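Local atomic coordinates of esterase (Alcaligenes sp., PDB entry 1QLW), a protein that hydrolyses carboxylic esters, as a bacterial esterase built on the alpha/beta-hydrolase fold. Residues L13-G17 / Q55-R59; T77-T81 / M299-D303; Y91-Y97 / A310-L314; V101-S105 / N184-N189. All blocks are in the same frame, centred on the assembly; numbering follows the deposited sequence.

Contact 1 of 4, residues L13-G17 / Q55-R59. With SO4 (sulfate ion), chain C.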
loop_
_atom_site.group_PDB
_atom_site.type_symbol
_atom_site.label_atom_id
_atom_site.label_comp_id
_atom_site.label_asym_id
_atom_site.label_seq_id
_atom_site.Cartn_x
_atom_site.Cartn_y
_atom_site.Cartn_z
ATOM N N LEU A 13 12.913 6.871 17.000
ATOM C CA LEU A 13 11.700 6.272 17.548
ATOM C C LEU A 13 11.980 4.798 17.820
ATOM O O LEU A 13 12.539 4.101 16.986
ATOM C CB LEU A 13 10.526 6.409 16.591
ATOM C CG LEU A 13 9.233 5.691 16.998
ATOM C CD1 LEU A 13 8.687 6.161 18.336
ATOM C CD2 LEU A 13 8.182 5.866 15.912
ATOM N N THR A 14 11.583 4.337 18.993
ATOM C CA THR A 14 11.736 2.947 19.366
ATOM C C THR A 14 10.376 2.278 19.342
ATOM O O THR A 14 9.407 2.774 19.923
ATOM C CB THR A 14 12.417 2.767 20.728
ATOM O OG1 THR A 14 13.732 3.318 20.649
ATOM C CG2 THR A 14 12.543 1.301 21.104
ATOM N N LEU A 15 10.325 1.150 18.652
ATOM C CA LEU A 15 9.101 0.390 18.619
ATOM C C LEU A 15 9.264 -0.966 19.280
ATOM O O LEU A 15 10.259 -1.679 19.121
ATOM C CB LEU A 15 8.646 0.180 17.181
ATOM C CG LEU A 15 8.307 1.429 16.369
ATOM C CD1 LEU A 15 7.836 1.038 14.979
ATOM C CD2 LEU A 15 7.235 2.266 17.044
ATOM N N SER A 16 8.232 -1.306 20.040
ATOM C CA SER A 16 8.166 -2.619 20.665
ATOM C C SER A 16 7.891 -3.633 19.558
ATOM O O SER A 16 8.407 -4.748 19.639
ATOM C CB SER A 16 7.032 -2.625 21.676
ATOM O OG SER A 16 6.801 -3.928 22.156
ATOM N N GLY A 17 7.118 -3.280 18.538
ATOM C CA GLY A 17 6.860 -4.207 17.446
ATOM C C GLY A 17 6.248 -3.472 16.263
ATOM O O GLY A 17 5.842 -2.322 16.358
ATOM N N GLN A 55 2.135 -0.459 14.078
ATOM C CA GLN A 55 3.368 -0.080 14.759
ATOM C C GLN A 55 3.004 0.122 16.226
ATOM O O GLN A 55 2.007 0.778 16.533
ATOM C CB GLN A 55 4.010 1.134 14.115
ATOM C CG GLN A 55 4.589 0.783 12.749
ATOM C CD GLN A 55 5.479 1.771 12.077
ATOM O OE1 GLN A 55 6.689 1.577 11.901
ATOM N NE2 GLN A 55 4.860 2.859 11.671
ATOM N N ILE A 56 3.826 -0.431 17.114
ATOM C CA ILE A 56 3.527 -0.459 18.545
ATOM C C ILE A 56 4.695 0.180 19.289
ATOM O O ILE A 56 5.810 -0.351 19.250
ATOM C CB ILE A 56 3.378 -1.922 19.023
ATOM C CG1 ILE A 56 2.310 -2.662 18.229
ATOM C CG2 ILE A 56 3.105 -1.960 20.523
ATOM C CD1 ILE A 56 1.858 -4.015 18.613
ATOM N N PRO A 57 4.470 1.316 19.928
ATOM C CA PRO A 57 5.522 1.970 20.697
ATOM C C PRO A 57 5.783 1.173 21.964
ATOM O O PRO A 57 4.986 0.307 22.355
ATOM C CB PRO A 57 4.964 3.367 20.970
ATOM C CG PRO A 57 3.494 3.144 21.054
ATOM C CD PRO A 57 3.192 2.052 20.046
ATOM N N GLN A 58 6.864 1.516 22.665
ATOM C CA GLN A 58 7.103 0.899 23.960
ATOM C C GLN A 58 6.036 1.345 24.946
ATOM O O GLN A 58 5.592 2.488 24.924
ATOM C CB GLN A 58 8.485 1.326 24.476
ATOM C CG GLN A 58 9.590 0.884 23.526
ATOM C CD GLN A 58 10.947 1.009 24.186
ATOM O OE1 GLN A 58 11.378 2.111 24.493
ATOM N NE2 GLN A 58 11.583 -0.131 24.384
ATOM N N ARG A 59 5.598 0.450 25.829
ATOM C CA ARG A 59 4.632 0.772 26.873
ATOM C C ARG A 59 3.425 1.477 26.283
ATOM O O ARG A 59 2.974 2.519 26.764
ATOM C CB ARG A 59 5.290 1.663 27.948
ATOM C CG ARG A 59 6.558 0.972 28.476
ATOM C CD ARG A 59 6.984 1.650 29.731
ATOM N NE ARG A 59 7.257 2.990 29.532
ATOM C CZ ARG A 59 8.375 3.161 29.092
ATOM N NH1 ARG A 59 9.182 2.898 28.103
ATOM N NH2 ARG A 59 8.247 4.127 30.161
HETATM S S SO4 C . 6.497 -3.187 25.803
HETATM O O1 SO4 C . 7.416 -2.095 25.295
HETATM O O2 SO4 C . 5.637 -2.411 26.789
HETATM O O3 SO4 C . 7.199 -4.288 26.476
HETATM O O4 SO4 C . 5.612 -3.588 24.669
HETATM O O HOH W 1 8.213 4.033 21.950
#
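A classic beta bulge joins Ser16 and Gly17 to Ile56, where strand 13-23 turns a corner against the end of strand 43-57. Ile56 O accepts two amides. Ser16 N approaches to 2.7 Å from Ile56 O, with a bent N-H...O angle of 132°. Gly17 N is more distant, at 3.3 Å from Ile56 O, but straighter (161°), and it lies in the carbonyl plane on a lone pair. Ile56 N returns a bond to Gly17 O at 2.9 Å, which fixes the pairing beyond the bulge.

Two side-chain contacts flank the bulge. Leu15 CD1 lies across the Gln55 side chain, 3.3 Å from Gln55 OE1; that oxygen is hydrogen-bonded to Gln18 of the second subunit. Thr14 CG2 is set against the Gln58 amide, 3.5 Å from Gln58 CD, while Thr14 OG1 pairs with Thr14 OG1 of that subunit. A water donates to Thr14 O and accepts from Gln58 N.

On the solvent side, the Ser16 hydroxyl stands anti to its amide nitrogen (chi1 171°), which carries OG to a sulfate ion, 2.8 Å from its O4. Arg59 N binds two oxygens of the same ion, probably a crystallisation component. Residues 13-15 also pair with a strand of the second subunit, so the bulge lies in a beta sheet that continues across the dimer interface.

Contact 2 of 4, residues T77-T81 / M299-D303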
loop_
_atom_site.group_PDB
_atom_site.type_symbol
_atom_site.label_atom_id
_atom_site.label_comp_id
_atom_site.label_asym_id
_atom_site.label_seq_id
_atom_site.Cartn_x
_atom_site.Cartn_y
_atom_site.Cartn_z
ATOM N N THR A 77 -2.087 8.652 3.293
ATOM C CA THR A 77 -2.673 9.869 3.841
ATOM C C THR A 77 -1.971 10.272 5.139
ATOM O O THR A 77 -1.751 11.472 5.350
ATOM C CB THR A 77 -4.160 9.624 4.167
ATOM O OG1 THR A 77 -4.917 9.468 2.965
ATOM C CG2 THR A 77 -4.783 10.781 4.948
ATOM N N TRP A 78 -1.734 9.304 6.009
ATOM C CA TRP A 78 -1.283 9.523 7.366
ATOM C C TRP A 78 0.214 9.460 7.561
ATOM O O TRP A 78 0.690 9.637 8.685
ATOM C CB TRP A 78 -1.941 8.480 8.282
ATOM C CG TRP A 78 -3.406 8.273 8.039
ATOM C CD1 TRP A 78 -3.975 7.217 7.378
ATOM C CD2 TRP A 78 -4.480 9.140 8.419
ATOM N NE1 TRP A 78 -5.333 7.368 7.325
ATOM C CE2 TRP A 78 -5.672 8.537 7.956
ATOM C CE3 TRP A 78 -4.560 10.356 9.106
ATOM C CZ2 TRP A 78 -6.921 9.118 8.175
ATOM C CZ3 TRP A 78 -5.795 10.925 9.314
ATOM C CH2 TRP A 78 -6.964 10.303 8.863
ATOM N N GLU A 79 0.942 9.102 6.498
ATOM C CA GLU A 79 2.391 8.894 6.550
ATOM C C GLU A 79 3.091 10.224 6.368
ATOM O O GLU A 79 2.507 11.272 6.680
ATOM C CB GLU A 79 2.755 7.793 5.530
ATOM C CG GLU A 79 2.097 6.462 5.907
ATOM C CD GLU A 79 2.423 5.296 5.014
ATOM O OE1 GLU A 79 3.027 5.476 3.934
ATOM O OE2 GLU A 79 2.009 4.165 5.358
ATOM N N THR A 80 4.325 10.282 5.889
ATOM C CA THR A 80 4.998 11.560 5.690
ATOM C C THR A 80 4.111 12.475 4.858
ATOM O O THR A 80 3.531 12.049 3.858
ATOM C CB THR A 80 6.294 11.315 4.919
ATOM O OG1 THR A 80 7.009 10.239 5.549
ATOM C CG2 THR A 80 7.140 12.557 4.776
ATOM N N THR A 81 4.053 13.752 5.244
ATOM C CA THR A 81 3.221 14.680 4.475
ATOM C C THR A 81 3.808 14.873 3.087
ATOM O O THR A 81 4.980 14.586 2.816
ATOM C CB THR A 81 3.106 16.049 5.177
ATOM O OG1 THR A 81 4.391 16.700 5.150
ATOM C CG2 THR A 81 2.639 15.892 6.628
ATOM N N MET A 299 -7.441 18.387 4.060
ATOM C CA MET A 299 -6.307 17.515 4.306
ATOM C C MET A 299 -5.549 17.970 5.546
ATOM O O MET A 299 -4.313 18.072 5.553
ATOM C CB MET A 299 -5.403 17.473 3.075
ATOM C CG MET A 299 -6.071 16.948 1.826
ATOM S SD MET A 299 -6.694 15.278 1.923
ATOM C CE MET A 299 -5.200 14.353 2.249
ATOM N N MET A 300 -6.280 18.178 6.645
ATOM C CA MET A 300 -5.684 18.840 7.813
ATOM C C MET A 300 -4.589 18.009 8.475
ATOM O O MET A 300 -3.724 18.565 9.153
ATOM C CB MET A 300 -6.757 19.256 8.805
ATOM C CG MET A 300 -7.456 18.072 9.452
ATOM S SD MET A 300 -8.730 18.615 10.631
ATOM C CE MET A 300 -9.935 19.286 9.470
ATOM N N MET A 301 -4.606 16.688 8.297
ATOM C CA MET A 301 -3.544 15.824 8.791
ATOM C C MET A 301 -2.230 16.035 8.045
ATOM O O MET A 301 -1.175 15.599 8.511
ATOM C CB MET A 301 -3.942 14.352 8.765
ATOM C CG MET A 301 -4.067 13.696 7.401
ATOM S SD MET A 301 -5.364 14.335 6.312
ATOM C CE MET A 301 -6.816 13.767 7.237
ATOM N N GLN A 302 -2.259 16.729 6.907
ATOM C CA GLN A 302 -1.093 17.048 6.105
ATOM C C GLN A 302 -0.729 18.540 6.141
ATOM O O GLN A 302 0.293 18.942 5.570
ATOM C CB GLN A 302 -1.315 16.659 4.631
ATOM C CG GLN A 302 -1.515 15.157 4.465
ATOM C CD GLN A 302 -1.799 14.739 3.042
ATOM O OE1 GLN A 302 -1.889 15.564 2.137
ATOM N NE2 GLN A 302 -1.955 13.428 2.879
ATOM N N ASP A 303 -1.570 19.353 6.764
ATOM C CA ASP A 303 -1.400 20.792 6.798
ATOM C C ASP A 303 -0.161 21.185 7.590
ATOM O O ASP A 303 0.417 20.399 8.348
ATOM C CB ASP A 303 -2.672 21.433 7.359
ATOM C CG ASP A 303 -3.835 21.606 6.389
ATOM O OD1 ASP A 303 -3.657 21.390 5.182
ATOM O OD2 ASP A 303 -4.921 21.967 6.911
#
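Met301 meets Trp78 in a Met-aromatic contact that joins two loops of the alpha/beta-hydrolase fold through buried side chains, one loop leading into helix 88-94 and the other into helix 306-319. The methionine side chain can be followed atom by atom. Met301 CB starts 3.9 Å from Trp78 CZ3. Met301 CG, held between the backbone N and the carbonyl carbon (chi1 70°), then lies obliquely above and outside the rim of the six-membered ring, 3.8 Å from Trp78 CE3. Further bends of the chain bring Met301 SD to 5.2 Å from the centroid of that ring, 33° off the ring normal and therefore oblique. The same sulfur, SD, lies 3.9 Å from Thr77 CG2, a methyl that itself sits over the centre of one face of the Trp78 ring system. Met301 CE finishes the chain, 3.7 Å from Trp78 CZ3 and on the same side of the ring as Thr77 CG2. His205 of strand 200-205 touches Trp78 and Met301 alike.

The polar link lies next door. Gln302 NE2 donates to Thr77 O at 3.2 Å in an almost straight bond (178°), in the carbonyl plane on a lone pair and within its own amide plane. With an alanine at Gln302, Thr77 O would probably lose this buried donor, and a gap is likely to open beside Leu168 and Gln171, which the glutamine touches.

Beyond it, Thr81 OG1 is bonded to Asp83 and to Arg85 N, while its methyl CG2 packs 3.9 Å from Gln302 CA.

Contact 3 of 4, residues Y91-Y97 / A310-L314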
loop_
_atom_site.group_PDB
_atom_site.type_symbol
_atom_site.label_atom_id
_atom_site.label_comp_id
_atom_site.label_asym_id
_atom_site.label_seq_id
_atom_site.Cartn_x
_atom_site.Cartn_y
_atom_site.Cartn_z
ATOM N N TYR A 91 3.562 10.668 14.479
ATOM C CA TYR A 91 3.347 11.513 15.651
ATOM C C TYR A 91 2.603 10.749 16.737
ATOM O O TYR A 91 2.963 10.795 17.919
ATOM C CB TYR A 91 2.598 12.780 15.274
ATOM C CG TYR A 91 2.558 13.794 16.381
ATOM C CD1 TYR A 91 3.724 14.381 16.837
ATOM C CD2 TYR A 91 1.367 14.229 16.922
ATOM C CE1 TYR A 91 3.692 15.378 17.796
ATOM C CE2 TYR A 91 1.306 15.215 17.882
ATOM C CZ TYR A 91 2.480 15.803 18.309
ATOM O OH TYR A 91 2.476 16.812 19.243
ATOM N N PHE A 92 1.558 10.009 16.343
ATOM C CA PHE A 92 0.790 9.243 17.315
ATOM C C PHE A 92 1.677 8.202 17.992
ATOM O O PHE A 92 1.590 8.011 19.214
ATOM C CB PHE A 92 -0.411 8.574 16.649
ATOM C CG PHE A 92 -1.516 9.500 16.229
ATOM C CD1 PHE A 92 -1.497 10.870 16.388
ATOM C CD2 PHE A 92 -2.645 8.969 15.637
ATOM C CE1 PHE A 92 -2.539 11.670 15.978
ATOM C CE2 PHE A 92 -3.708 9.760 15.230
ATOM C CZ PHE A 92 -3.654 11.123 15.404
ATOM N N LEU A 93 2.540 7.540 17.221
ATOM C CA LEU A 93 3.480 6.571 17.796
ATOM C C LEU A 93 4.386 7.244 18.819
ATOM O O LEU A 93 4.623 6.719 19.915
ATOM C CB LEU A 93 4.348 5.965 16.692
ATOM C CG LEU A 93 3.605 5.095 15.707
ATOM C CD1 LEU A 93 4.479 4.770 14.519
ATOM C CD2 LEU A 93 3.149 3.816 16.387
ATOM N N ARG A 94 4.901 8.431 18.488
ATOM C CA ARG A 94 5.784 9.188 19.370
ATOM C C ARG A 94 5.063 9.657 20.623
ATOM O O ARG A 94 5.677 9.833 21.677
ATOM C CB ARG A 94 6.418 10.354 18.616
ATOM C CG ARG A 94 7.454 9.889 17.609
ATOM C CD ARG A 94 8.048 11.062 16.845
ATOM N NE ARG A 94 9.078 10.621 15.907
ATOM C CZ ARG A 94 10.355 10.450 16.219
ATOM N NH1 ARG A 94 10.806 10.670 17.446
ATOM N NH2 ARG A 94 11.175 10.011 15.280
ATOM N N LYS A 95 3.744 9.821 20.546
ATOM C CA LYS A 95 2.902 10.170 21.670
ATOM C C LYS A 95 2.474 8.951 22.469
ATOM O O LYS A 95 1.756 9.108 23.473
ATOM C CB LYS A 95 1.721 11.008 21.178
ATOM C CG LYS A 95 2.148 12.384 20.690
ATOM C CD LYS A 95 2.535 13.289 21.840
ATOM C CE LYS A 95 2.614 14.747 21.461
ATOM N NZ LYS A 95 2.616 15.621 22.663
ATOM N N GLY A 96 2.902 7.756 22.076
ATOM C CA GLY A 96 2.666 6.562 22.851
ATOM C C GLY A 96 1.485 5.713 22.458
ATOM O O GLY A 96 1.126 4.799 23.200
ATOM N N TYR A 97 0.847 6.022 21.320
ATOM C CA TYR A 97 -0.255 5.214 20.836
ATOM C C TYR A 97 0.222 4.229 19.776
ATOM O O TYR A 97 0.909 4.592 18.830
ATOM C CB TYR A 97 -1.315 6.104 20.159
ATOM C CG TYR A 97 -2.089 6.937 21.151
ATOM C CD1 TYR A 97 -3.249 6.429 21.720
ATOM C CD2 TYR A 97 -1.689 8.213 21.515
ATOM C CE1 TYR A 97 -4.006 7.136 22.623
ATOM C CE2 TYR A 97 -2.455 8.941 22.433
ATOM C CZ TYR A 97 -3.581 8.383 22.994
ATOM O OH TYR A 97 -4.368 9.065 23.904
ATOM N N ALA A 310 -3.314 17.597 15.616
ATOM C CA ALA A 310 -3.176 16.293 16.266
ATOM C C ALA A 310 -3.238 16.418 17.788
ATOM O O ALA A 310 -3.871 15.585 18.454
ATOM C CB ALA A 310 -1.879 15.612 15.861
ATOM N N ASP A 311 -2.578 17.428 18.362
ATOM C CA ASP A 311 -2.612 17.590 19.809
ATOM C C ASP A 311 -4.019 17.813 20.323
ATOM O O ASP A 311 -4.373 17.307 21.381
ATOM C CB ASP A 311 -1.716 18.748 20.246
ATOM C CG ASP A 311 -0.258 18.370 20.299
ATOM O OD1 ASP A 311 0.083 17.184 20.129
ATOM O OD2 ASP A 311 0.565 19.279 20.531
ATOM N N LEU A 312 -4.841 18.576 19.607
ATOM C CA LEU A 312 -6.231 18.775 20.025
ATOM C C LEU A 312 -6.961 17.446 20.053
ATOM O O LEU A 312 -7.746 17.175 20.964
ATOM C CB LEU A 312 -6.913 19.774 19.106
ATOM C CG LEU A 312 -6.479 21.230 19.284
ATOM C CD1 LEU A 312 -6.907 22.063 18.092
ATOM C CD2 LEU A 312 -7.062 21.812 20.566
ATOM N N ILE A 313 -6.774 16.632 19.018
ATOM C CA ILE A 313 -7.443 15.340 18.933
ATOM C C ILE A 313 -6.941 14.395 20.014
ATOM O O ILE A 313 -7.734 13.728 20.684
ATOM C CB ILE A 313 -7.246 14.752 17.520
ATOM C CG1 ILE A 313 -8.028 15.603 16.505
ATOM C CG2 ILE A 313 -7.671 13.299 17.476
ATOM C CD1 ILE A 313 -7.720 15.236 15.062
ATOM N N LEU A 314 -5.628 14.325 20.203
ATOM C CA LEU A 314 -5.068 13.429 21.212
ATOM C C LEU A 314 -5.471 13.828 22.626
ATOM O O LEU A 314 -5.727 12.975 23.474
ATOM C CB LEU A 314 -3.551 13.334 21.082
ATOM C CG LEU A 314 -3.035 12.713 19.786
ATOM C CD1 LEU A 314 -1.520 12.794 19.738
ATOM C CD2 LEU A 314 -3.504 11.269 19.641
HETATM O O HOH W 2 2.615 18.459 22.127
HETATM O O HOH W 3 -3.689 11.443 24.641
#
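Leu314 inserts its two methyls among Phe92, Lys95 and Tyr97, joining helix 306-319 to the end of helix 88-94 in a helix-helix contact of the alpha/beta-hydrolase fold. Leu314 CD2 makes a CH-pi contact over one face of the Phe92 ring, 4.0 Å from its centroid and 22° off the normal. Leu314 CD2 also lies 3.8 Å from Tyr97 CE2, and the other methyl, CD1, packs against Lys95 CG. Ala310 CB adds a small apolar surface, meeting Tyr91 CD2 at 3.7 Å and the edge of the Phe92 ring.

At the outer side, Tyr91 OH donates to Asp311 OD1 at 2.6 Å, on the syn side and 23° out of the carboxylate plane. With CG anti to the backbone N (chi1 -170°), the phenol extends across to helix 306-319. Lys95 CG lies over the centre of a Tyr91 ring face. Lys95 NZ makes a long salt bridge to Asp311 OD1 (3.9 Å), and a water joins it to OD2 as well.

A second shell sets these groups. Trp88 meets the Phe92 ring, and Ile65 of strand 65-68 touches Phe92, Tyr97 and Leu314. Gly96, at positive phi, closes helix 88-94 with a Schellman motif, after which the chain leads into Tyr97. Tyr97 OH lies 2.6 Å from a water, and that water donates to Leu314 O at 2.8 Å.

Contact 4 of 4, residues V101-S105 / N184-N189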
loop_
_atom_site.group_PDB
_atom_site.type_symbol
_atom_site.label_atom_id
_atom_site.label_comp_id
_atom_site.label_asym_id
_atom_site.label_seq_id
_atom_site.Cartn_x
_atom_site.Cartn_y
_atom_site.Cartn_z
ATOM N N VAL A 101 -2.855 1.291 10.560
ATOM C CA VAL A 101 -3.130 2.125 9.384
ATOM C C VAL A 101 -3.583 1.198 8.268
ATOM O O VAL A 101 -2.815 0.326 7.829
ATOM C CB VAL A 101 -1.909 2.949 8.964
ATOM C CG1 VAL A 101 -2.227 3.753 7.703
ATOM C CG2 VAL A 101 -1.434 3.884 10.075
ATOM N N ILE A 102 -4.812 1.389 7.807
ATOM C CA ILE A 102 -5.406 0.490 6.829
ATOM C C ILE A 102 -5.331 1.040 5.413
ATOM O O ILE A 102 -5.169 2.240 5.190
ATOM C CB ILE A 102 -6.871 0.146 7.185
ATOM C CG1 ILE A 102 -7.835 1.306 6.977
ATOM C CG2 ILE A 102 -6.946 -0.373 8.617
ATOM C CD1 ILE A 102 -9.127 1.046 6.315
ATOM N N ASP A 103 -5.469 0.113 4.450
ATOM C CA ASP A 103 -5.971 0.469 3.126
ATOM C C ASP A 103 -7.393 -0.107 3.054
ATOM O O ASP A 103 -7.599 -1.283 3.340
ATOM C CB ASP A 103 -5.148 -0.068 1.961
ATOM C CG ASP A 103 -3.835 0.678 1.765
ATOM O OD1 ASP A 103 -3.694 1.809 2.305
ATOM O OD2 ASP A 103 -2.978 0.180 0.994
ATOM N N GLN A 104 -8.349 0.753 2.692
ATOM C CA GLN A 104 -9.723 0.292 2.566
ATOM C C GLN A 104 -9.820 -0.923 1.652
ATOM O O GLN A 104 -9.020 -1.082 0.724
ATOM C CB GLN A 104 -10.610 1.356 1.936
ATOM C CG GLN A 104 -11.067 2.485 2.840
ATOM C CD GLN A 104 -12.100 3.355 2.160
ATOM O OE1 GLN A 104 -13.008 2.833 1.488
ATOM N NE2 GLN A 104 -11.989 4.663 2.295
ATOM N N SER A 105 -10.840 -1.735 1.882
ATOM C CA SER A 105 -11.160 -2.787 0.920
ATOM C C SER A 105 -11.208 -2.172 -0.477
ATOM O O SER A 105 -11.767 -1.090 -0.683
ATOM C CB SER A 105 -12.515 -3.378 1.275
ATOM O OG SER A 105 -12.502 -4.013 2.534
ATOM N N ASN A 184 -19.689 -0.121 2.763
ATOM C CA ASN A 184 -18.477 -0.638 2.124
ATOM C C ASN A 184 -17.948 -1.791 2.949
ATOM O O ASN A 184 -18.056 -1.791 4.172
ATOM C CB ASN A 184 -17.478 0.530 2.076
ATOM C CG ASN A 184 -16.219 0.171 1.311
ATOM O OD1 ASN A 184 -16.171 0.350 0.071
ATOM N ND2 ASN A 184 -15.249 -0.328 2.001
ATOM N N PRO A 185 -17.308 -2.778 2.331
ATOM C CA PRO A 185 -16.728 -3.907 3.055
ATOM C C PRO A 185 -15.747 -3.530 4.141
ATOM O O PRO A 185 -15.542 -4.283 5.115
ATOM C CB PRO A 185 -16.086 -4.762 1.956
ATOM C CG PRO A 185 -16.946 -4.497 0.758
ATOM C CD PRO A 185 -17.227 -3.016 0.870
ATOM N N THR A 186 -15.129 -2.342 4.058
ATOM C CA THR A 186 -14.260 -1.872 5.128
ATOM C C THR A 186 -14.994 -1.854 6.462
ATOM O O THR A 186 -14.386 -2.081 7.505
ATOM C CB THR A 186 -13.721 -0.470 4.792
ATOM O OG1 THR A 186 -13.023 -0.489 3.541
ATOM C CG2 THR A 186 -12.784 0.045 5.849
ATOM N N VAL A 187 -16.275 -1.507 6.461
ATOM C CA VAL A 187 -17.042 -1.391 7.704
ATOM C C VAL A 187 -17.045 -2.670 8.504
ATOM O O VAL A 187 -16.727 -2.659 9.706
ATOM C CB VAL A 187 -18.467 -0.919 7.351
ATOM C CG1 VAL A 187 -19.387 -1.029 8.565
ATOM C CG2 VAL A 187 -18.421 0.524 6.845
ATOM N N ALA A 188 -17.402 -3.808 7.880
ATOM C CA ALA A 188 -17.375 -5.065 8.600
ATOM C C ALA A 188 -15.958 -5.437 9.021
ATOM O O ALA A 188 -15.740 -6.018 10.079
ATOM C CB ALA A 188 -17.944 -6.178 7.743
ATOM N N ASN A 189 -14.972 -5.136 8.179
ATOM C CA ASN A 189 -13.584 -5.433 8.523
ATOM C C ASN A 189 -13.111 -4.620 9.717
ATOM O O ASN A 189 -12.330 -5.126 10.531
ATOM C CB ASN A 189 -12.688 -5.227 7.306
ATOM C CG ASN A 189 -12.918 -6.315 6.270
ATOM O OD1 ASN A 189 -13.227 -7.446 6.621
ATOM N ND2 ASN A 189 -12.741 -5.951 5.012
#
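Thr186 turns its two branches toward different residues of the segment 101-105: at chi1 -57° its OG1 lies beside the backbone N and its CG2 anti to that nitrogen. Thr186 OG1 therefore accepts from Ser105 N at 3.0 Å, with an N-H...O angle of 142°, whereas Thr186 CG2 meets Ile102 CD1 at 3.8 Å. The isoleucine reaches it with a chi2 of 136°, off the usual staggered positions, which suggests some strain in its buried ethyl arm.

Gln104 crosses Thr186 at about a right angle, its CB 3.4 Å from Thr186 OG1, so the hydroxyl oxygen is flanked by aliphatic carbon as well as gripped by an amide. The far end of Gln104 looks elsewhere, to Tyr211 through OE1 and to Gln207 through NE2. Ser105 OG is placed over the start of the helix, 3.7 Å from Pro185 CB, but hydrogen-bonds with Asp48 O, which Asn189 ND2 also binds. Replacing Thr186 by an alanine would probably leave Ser105 N without its acceptor in the buried interface and open a gap beside Ile102 CD1.

The contact thus ties the end of strand 99-103 and the loop after it to the first turn of helix 185-197. Pro185 and Asn189 lean on Asp48 and Met50 of strand 43-57, Ile102 rests on Ile68 of strand 65-68, and Tyr211 of helix 211-218 packs against Asn184, Thr186 and Val187.

Contacts 1 and 4 reach the same mixed sheet through neighbouring strands 43-57 and 99-103, although their centres lie 24 Å apart. Contact 3 adjoins contact 1, centres 13 Å apart: Pro57 packs on Leu93 and on Gly96 and Tyr97 just past the end of helix 88-94, and Gln55 on Leu93. Contact 2 touches contact 4 where Trp78 meets Val101. Along the chain contact 1 closes first; contacts 2 and 3 then alternate their segments, both spanning more than 200 residues, and contact 4 is nested inside both. The late residues before and within helix 306-319 are thereby returned to the early part of the hydrolase domain, while contacts 1, 2 and 4 also touch the second subunit.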